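Local coordinates for protein P450 epoxidase (Sorangium cellulosum, PDB 1Q5D) that belongs to the cytochrome P450 family, carrying a haem whose iron faces a ligand pocket in the protein core, at residues T256-L268 / P395-L409. Numbering follows the deposited sequence.
With HEM (protoporphyrin IX containing Fe), chain B.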
loop_
_atom_site.group_PDB
_atom_site.type_symbol
_atom_site.label_atom_id
_atom_site.label_comp_id
_atom_site.label_asym_id
_atom_site.label_seq_id
_atom_site.Cartn_x
_atom_site.Cartn_y
_atom_site.Cartn_z
ATOM N N THR A 256 -2.120 -5.532 2.679
ATOM C CA THR A 256 -1.693 -5.837 4.031
ATOM C C THR A 256 -0.812 -4.753 4.654
ATOM O O THR A 256 -1.256 -3.998 5.515
ATOM C CB THR A 256 -0.966 -7.182 4.025
ATOM O OG1 THR A 256 -1.922 -8.208 3.741
ATOM C CG2 THR A 256 -0.478 -7.527 5.403
ATOM N N ASP A 257 0.446 -4.683 4.221
ATOM C CA ASP A 257 1.376 -3.769 4.849
ATOM C C ASP A 257 0.989 -2.298 4.639
ATOM O O ASP A 257 1.157 -1.479 5.523
ATOM C CB ASP A 257 2.803 -4.047 4.355
ATOM C CG ASP A 257 3.384 -5.330 4.969
ATOM O OD1 ASP A 257 2.676 -5.991 5.760
ATOM O OD2 ASP A 257 4.526 -5.755 4.728
ATOM N N THR A 258 0.478 -1.978 3.463
ATOM C CA THR A 258 0.040 -0.618 3.181
ATOM C C THR A 258 -0.909 -0.164 4.284
ATOM O O THR A 258 -0.727 0.892 4.889
ATOM C CB THR A 258 -0.661 -0.562 1.808
ATOM O OG1 THR A 258 -1.701 -1.549 1.761
ATOM C CG2 THR A 258 0.281 -1.015 0.706
ATOM N N THR A 259 -1.920 -0.978 4.575
ATOM C CA THR A 259 -2.920 -0.560 5.555
ATOM C C THR A 259 -2.376 -0.488 6.979
ATOM O O THR A 259 -2.796 0.348 7.769
ATOM C CB THR A 259 -4.137 -1.491 5.511
ATOM O OG1 THR A 259 -4.550 -1.695 4.146
ATOM C CG2 THR A 259 -5.324 -0.816 6.181
ATOM N N ILE A 260 -1.458 -1.389 7.315
ATOM C CA ILE A 260 -0.816 -1.347 8.613
ATOM C C ILE A 260 -0.167 0.027 8.809
ATOM O O ILE A 260 -0.303 0.664 9.870
ATOM C CB ILE A 260 0.259 -2.484 8.710
ATOM C CG1 ILE A 260 -0.395 -3.872 8.587
ATOM C CG2 ILE A 260 1.071 -2.366 10.011
ATOM C CD1 ILE A 260 0.607 -5.047 8.662
ATOM N N TYR A 261 0.559 0.484 7.796
ATOM C CA TYR A 261 1.265 1.759 7.934
ATOM C C TYR A 261 0.321 2.958 7.928
ATOM O O TYR A 261 0.551 3.930 8.624
ATOM C CB TYR A 261 2.392 1.876 6.911
ATOM C CG TYR A 261 3.396 0.763 7.145
ATOM C CD1 TYR A 261 3.868 0.510 8.418
ATOM C CD2 TYR A 261 3.815 -0.067 6.112
ATOM C CE1 TYR A 261 4.762 -0.517 8.661
ATOM C CE2 TYR A 261 4.702 -1.104 6.350
ATOM C CZ TYR A 261 5.162 -1.315 7.637
ATOM O OH TYR A 261 6.045 -2.327 7.899
ATOM N N LEU A 262 -0.759 2.870 7.173
ATOM C CA LEU A 262 -1.771 3.935 7.222
ATOM C C LEU A 262 -2.293 4.144 8.648
ATOM O O LEU A 262 -2.340 5.286 9.175
ATOM C CB LEU A 262 -2.921 3.615 6.259
ATOM C CG LEU A 262 -4.171 4.503 6.372
ATOM C CD1 LEU A 262 -3.768 5.980 6.198
ATOM C CD2 LEU A 262 -5.204 4.103 5.317
ATOM N N ILE A 263 -2.689 3.040 9.271
ATOM C CA ILE A 263 -3.187 3.065 10.628
ATOM C C ILE A 263 -2.115 3.599 11.571
ATOM O O ILE A 263 -2.382 4.482 12.392
ATOM C CB ILE A 263 -3.659 1.647 11.062
ATOM C CG1 ILE A 263 -4.878 1.218 10.233
ATOM C CG2 ILE A 263 -3.988 1.634 12.548
ATOM C CD1 ILE A 263 -5.258 -0.245 10.354
ATOM N N ALA A 264 -0.900 3.068 11.467
ATOM C CA ALA A 264 0.179 3.514 12.349
ATOM C C ALA A 264 0.539 4.981 12.128
ATOM O O ALA A 264 0.679 5.751 13.090
ATOM C CB ALA A 264 1.421 2.613 12.196
ATOM N N PHE A 265 0.685 5.370 10.864
ATOM C CA PHE A 265 1.028 6.748 10.534
ATOM C C PHE A 265 -0.114 7.695 10.986
ATOM O O PHE A 265 0.128 8.826 11.404
ATOM C CB PHE A 265 1.229 6.898 9.027
ATOM C CG PHE A 265 2.652 6.658 8.545
ATOM C CD1 PHE A 265 3.316 5.470 8.811
ATOM C CD2 PHE A 265 3.298 7.615 7.796
ATOM C CE1 PHE A 265 4.626 5.253 8.336
ATOM C CE2 PHE A 265 4.607 7.409 7.321
ATOM C CZ PHE A 265 5.260 6.220 7.597
ATOM N N ALA A 266 -1.353 7.231 10.896
ATOM C CA ALA A 266 -2.488 8.072 11.300
ATOM C C ALA A 266 -2.428 8.373 12.788
ATOM O O ALA A 266 -2.562 9.536 13.192
ATOM C CB ALA A 266 -3.830 7.423 10.912
ATOM N N VAL A 267 -2.213 7.337 13.596
ATOM C CA VAL A 267 -2.094 7.494 15.043
ATOM C C VAL A 267 -0.902 8.378 15.388
ATOM O O VAL A 267 -1.015 9.279 16.216
ATOM C CB VAL A 267 -1.956 6.122 15.763
ATOM C CG1 VAL A 267 -1.489 6.315 17.204
ATOM C CG2 VAL A 267 -3.294 5.331 15.722
ATOM N N LEU A 268 0.238 8.124 14.742
ATOM C CA LEU A 268 1.439 8.929 14.954
ATOM C C LEU A 268 1.170 10.409 14.683
ATOM O O LEU A 268 1.513 11.280 15.495
ATOM C CB LEU A 268 2.586 8.438 14.058
ATOM C CG LEU A 268 3.860 9.286 14.107
ATOM C CD1 LEU A 268 4.275 9.566 15.561
ATOM C CD2 LEU A 268 4.999 8.594 13.356
ATOM N N PRO A 395 9.043 6.651 17.577
ATOM C CA PRO A 395 8.802 5.431 16.805
ATOM C C PRO A 395 10.084 4.941 16.146
ATOM O O PRO A 395 10.953 5.735 15.797
ATOM C CB PRO A 395 7.798 5.875 15.734
ATOM C CG PRO A 395 7.895 7.365 15.695
ATOM C CD PRO A 395 8.249 7.793 17.091
ATOM N N VAL A 396 10.198 3.634 15.987
ATOM C CA VAL A 396 11.346 3.051 15.292
ATOM C C VAL A 396 10.981 2.721 13.834
ATOM O O VAL A 396 9.940 2.105 13.571
ATOM C CB VAL A 396 11.844 1.786 16.046
ATOM C CG1 VAL A 396 12.967 1.069 15.278
ATOM C CG2 VAL A 396 12.287 2.162 17.475
ATOM N N PHE A 397 11.837 3.135 12.897
ATOM C CA PHE A 397 11.610 2.897 11.471
ATOM C C PHE A 397 12.606 1.852 10.955
ATOM O O PHE A 397 13.679 1.673 11.550
ATOM C CB PHE A 397 11.742 4.207 10.683
ATOM C CG PHE A 397 10.572 5.157 10.871
ATOM C CD1 PHE A 397 9.497 5.135 9.998
ATOM C CD2 PHE A 397 10.550 6.051 11.923
ATOM C CE1 PHE A 397 8.408 5.991 10.178
ATOM C CE2 PHE A 397 9.471 6.915 12.108
ATOM C CZ PHE A 397 8.404 6.886 11.234
ATOM N N GLY A 398 12.266 1.179 9.854
ATOM C CA GLY A 398 13.153 0.180 9.269
ATOM C C GLY A 398 13.616 0.523 7.870
ATOM O O GLY A 398 13.666 1.702 7.503
ATOM N N TYR A 399 13.924 -0.503 7.081
ATOM C CA TYR A 399 14.491 -0.338 5.740
ATOM C C TYR A 399 13.749 -1.162 4.679
ATOM O O TYR A 399 14.367 -1.694 3.748
ATOM C CB TYR A 399 15.973 -0.749 5.735
ATOM C CG TYR A 399 16.845 0.065 6.652
ATOM C CD1 TYR A 399 17.266 -0.440 7.883
ATOM C CD2 TYR A 399 17.250 1.334 6.295
ATOM C CE1 TYR A 399 18.060 0.315 8.728
ATOM C CE2 TYR A 399 18.042 2.095 7.133
ATOM C CZ TYR A 399 18.450 1.580 8.333
ATOM O OH TYR A 399 19.239 2.357 9.145
ATOM N N HIS A 400 12.439 -1.305 4.829
ATOM C CA HIS A 400 11.610 -1.943 3.801
ATOM C C HIS A 400 11.843 -1.248 2.452
ATOM O O HIS A 400 11.885 -0.018 2.386
ATOM C CB HIS A 400 10.125 -1.856 4.207
ATOM C CG HIS A 400 9.212 -2.683 3.360
ATOM N ND1 HIS A 400 8.991 -2.415 2.029
ATOM C CD2 HIS A 400 8.457 -3.769 3.657
ATOM C CE1 HIS A 400 8.140 -3.297 1.539
ATOM N NE2 HIS A 400 7.808 -4.136 2.503
ATOM N N PRO A 401 12.016 -2.020 1.385
ATOM C CA PRO A 401 12.346 -1.446 0.075
ATOM C C PRO A 401 11.266 -0.533 -0.495
ATOM O O PRO A 401 11.582 0.322 -1.336
ATOM C CB PRO A 401 12.504 -2.676 -0.826
ATOM C CG PRO A 401 11.780 -3.767 -0.126
ATOM C CD PRO A 401 11.955 -3.493 1.345
ATOM N N ALA A 402 10.021 -0.701 -0.051
ATOM C CA ALA A 402 8.924 0.108 -0.593
ATOM C C ALA A 402 8.329 1.117 0.388
ATOM O O ALA A 402 7.759 2.124 -0.022
ATOM C CB ALA A 402 7.805 -0.813 -1.142
ATOM N N PHE A 403 8.425 0.840 1.681
ATOM C CA PHE A 403 7.724 1.639 2.660
ATOM C C PHE A 403 8.662 2.282 3.650
ATOM O O PHE A 403 9.713 1.719 3.996
ATOM C CB PHE A 403 6.744 0.763 3.457
ATOM C CG PHE A 403 5.681 0.123 2.615
ATOM C CD1 PHE A 403 5.582 -1.261 2.536
ATOM C CD2 PHE A 403 4.754 0.904 1.940
ATOM C CE1 PHE A 403 4.592 -1.854 1.772
ATOM C CE2 PHE A 403 3.754 0.325 1.177
ATOM C CZ PHE A 403 3.673 -1.060 1.085
ATOM N N ARG A 404 8.253 3.443 4.138
ATOM C CA ARG A 404 8.854 4.014 5.321
ATOM C C ARG A 404 8.233 3.256 6.502
ATOM O O ARG A 404 7.372 3.788 7.212
ATOM C CB ARG A 404 8.552 5.521 5.407
ATOM C CG ARG A 404 8.901 6.335 4.140
ATOM C CD ARG A 404 8.338 7.784 4.133
ATOM N NE ARG A 404 8.564 8.417 5.431
ATOM C CZ ARG A 404 7.751 9.306 5.987
ATOM N NH1 ARG A 404 6.654 9.702 5.352
ATOM N NH2 ARG A 404 8.038 9.806 7.178
ATOM N N ASN A 405 8.672 2.007 6.700
ATOM C CA ASN A 405 7.992 1.095 7.612
ATOM C C ASN A 405 8.262 1.406 9.082
ATOM O O ASN A 405 9.420 1.459 9.516
ATOM C CB ASN A 405 8.363 -0.373 7.294
ATOM C CG ASN A 405 9.874 -0.643 7.376
ATOM O OD1 ASN A 405 10.687 0.131 6.865
ATOM N ND2 ASN A 405 10.248 -1.772 8.017
ATOM N N ILE A 406 7.197 1.631 9.845
ATOM C CA ILE A 406 7.330 1.789 11.287
ATOM C C ILE A 406 7.339 0.414 11.933
ATOM O O ILE A 406 6.396 -0.372 11.762
ATOM C CB ILE A 406 6.168 2.618 11.873
ATOM C CG1 ILE A 406 6.149 4.020 11.273
ATOM C CG2 ILE A 406 6.330 2.721 13.385
ATOM C CD1 ILE A 406 4.925 4.875 11.701
ATOM N N GLU A 407 8.407 0.119 12.665
ATOM C CA GLU A 407 8.554 -1.170 13.313
ATOM C C GLU A 407 7.863 -1.211 14.674
ATOM O O GLU A 407 7.351 -2.254 15.082
ATOM C CB GLU A 407 10.042 -1.529 13.441
ATOM C CG GLU A 407 10.705 -1.736 12.091
ATOM C CD GLU A 407 12.194 -2.037 12.191
ATOM O OE1 GLU A 407 12.719 -2.662 11.258
ATOM O OE2 GLU A 407 12.834 -1.655 13.184
ATOM N N SER A 408 7.858 -0.081 15.369
ATOM C CA SER A 408 7.202 0.031 16.666
ATOM C C SER A 408 6.723 1.463 16.903
ATOM O O SER A 408 7.386 2.429 16.533
ATOM C CB SER A 408 8.132 -0.437 17.800
ATOM O OG SER A 408 9.276 0.389 17.892
ATOM N N LEU A 409 5.542 1.579 17.503
ATOM C CA LEU A 409 4.949 2.852 17.864
ATOM C C LEU A 409 4.395 2.683 19.271
ATOM O O LEU A 409 3.250 2.262 19.465
ATOM C CB LEU A 409 3.827 3.207 16.876
ATOM C CG LEU A 409 3.092 4.531 17.094
ATOM C CD1 LEU A 409 4.074 5.658 17.319
ATOM C CD2 LEU A 409 2.147 4.851 15.919
HETATM C CHA HEM B . -2.616 -0.329 -6.522
HETATM C CHB HEM B . -1.708 2.504 -2.730
HETATM C CHC HEM B . -4.497 -0.341 0.056
HETATM C CHD HEM B . -4.904 -3.460 -3.578
HETATM C C1A HEM B . -2.206 0.730 -5.757
HETATM C C2A HEM B . -1.497 1.895 -6.233
HETATM C C3A HEM B . -1.228 2.670 -5.183
HETATM C C4A HEM B . -1.767 2.025 -4.010
HETATM C CMA HEM B . -0.480 4.032 -5.220
HETATM C CAA HEM B . -1.125 2.169 -7.710
HETATM C CBA HEM B . 0.328 1.770 -7.984
HETATM C CGA HEM B . 0.689 2.146 -9.411
HETATM O O1A HEM B . 1.812 1.782 -9.880
HETATM O O2A HEM B . -0.152 2.794 -10.096
HETATM C C1B HEM B . -2.390 1.960 -1.681
HETATM C C2B HEM B . -2.412 2.540 -0.361
HETATM C C3B HEM B . -3.155 1.761 0.409
HETATM C C4B HEM B . -3.648 0.655 -0.385
HETATM C CMB HEM B . -1.674 3.822 0.115
HETATM C CAB HEM B . -3.407 2.090 1.890
HETATM C CBB HEM B . -3.799 1.163 2.759
HETATM C C1C HEM B . -4.893 -1.416 -0.681
HETATM C C2C HEM B . -5.786 -2.471 -0.253
HETATM C C3C HEM B . -5.887 -3.330 -1.271
HETATM C C4C HEM B . -5.076 -2.832 -2.367
HETATM C CMC HEM B . -6.461 -2.521 1.144
HETATM C CAC HEM B . -6.686 -4.640 -1.397
HETATM C CBC HEM B . -7.631 -4.952 -0.513
HETATM C C1D HEM B . -4.270 -2.931 -4.673
HETATM C C2D HEM B . -4.091 -3.648 -5.902
HETATM C C3D HEM B . -3.387 -2.682 -6.825
HETATM C C4D HEM B . -3.192 -1.486 -6.053
HETATM C CMD HEM B . -4.547 -5.083 -6.211
HETATM C CAD HEM B . -2.983 -2.920 -8.291
HETATM C CBD HEM B . -4.009 -2.144 -9.125
HETATM C CGD HEM B . -3.704 -2.269 -10.597
HETATM O O1D HEM B . -2.498 -2.356 -10.942
HETATM O O2D HEM B . -4.660 -2.293 -11.429
HETATM N NA HEM B . -2.361 0.831 -4.391
HETATM N NB HEM B . -3.161 0.796 -1.689
HETATM N NC HEM B . -4.478 -1.679 -1.961
HETATM N ND HEM B . -3.722 -1.665 -4.788
HETATM FE FE HEM B . -3.559 -0.334 -3.229
HETATM O O HOH W 1 6.149 -6.095 2.790
HETATM O O HOH W 2 6.467 -2.930 10.834
HETATM O O HOH W 3 -1.664 -1.328 -2.690
#
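The Y261 ring lies against the backbone of N405, whose CA sits over one face, 4.0 Å from the ring centroid, in a CH-pi contact. F403 takes CD2 of Y261 over one face of its own ring, the planes inclined at 52°, and F403 CZ meets T258 CG2 at 3.4 Å. One helical turn beyond Y261, the CD1 methyl of I406 touches F265 CD1 at 3.4 Å; I406 CG1 lies anti to its own carbonyl carbon (chi1 -61°), and the extended chain carries CD1 on to A264 and L268. F265 CE2 lies over one face of the R404 guanidinium, the planes 83° apart. Helix 257-272, whose first three turns take part here, belongs to the long central helix of the P450 fold; 395-409 covers most of a beta hairpin near the C-terminus, whose loop brings F403 beside T258 at the haem, and both residues touch the bound ligand EPB. Two waters bridge the segments: one joins D257 OD2 to H400 NE2 at 2.6 Å each, the other Y261 OH to I406 O. Further out, S177 OG is hydrogen-bonded to D257 OD2, A402 N donates to H400 ND1 at 2.9 Å in the imidazole plane, and a salt bridge to D298 anchors R404.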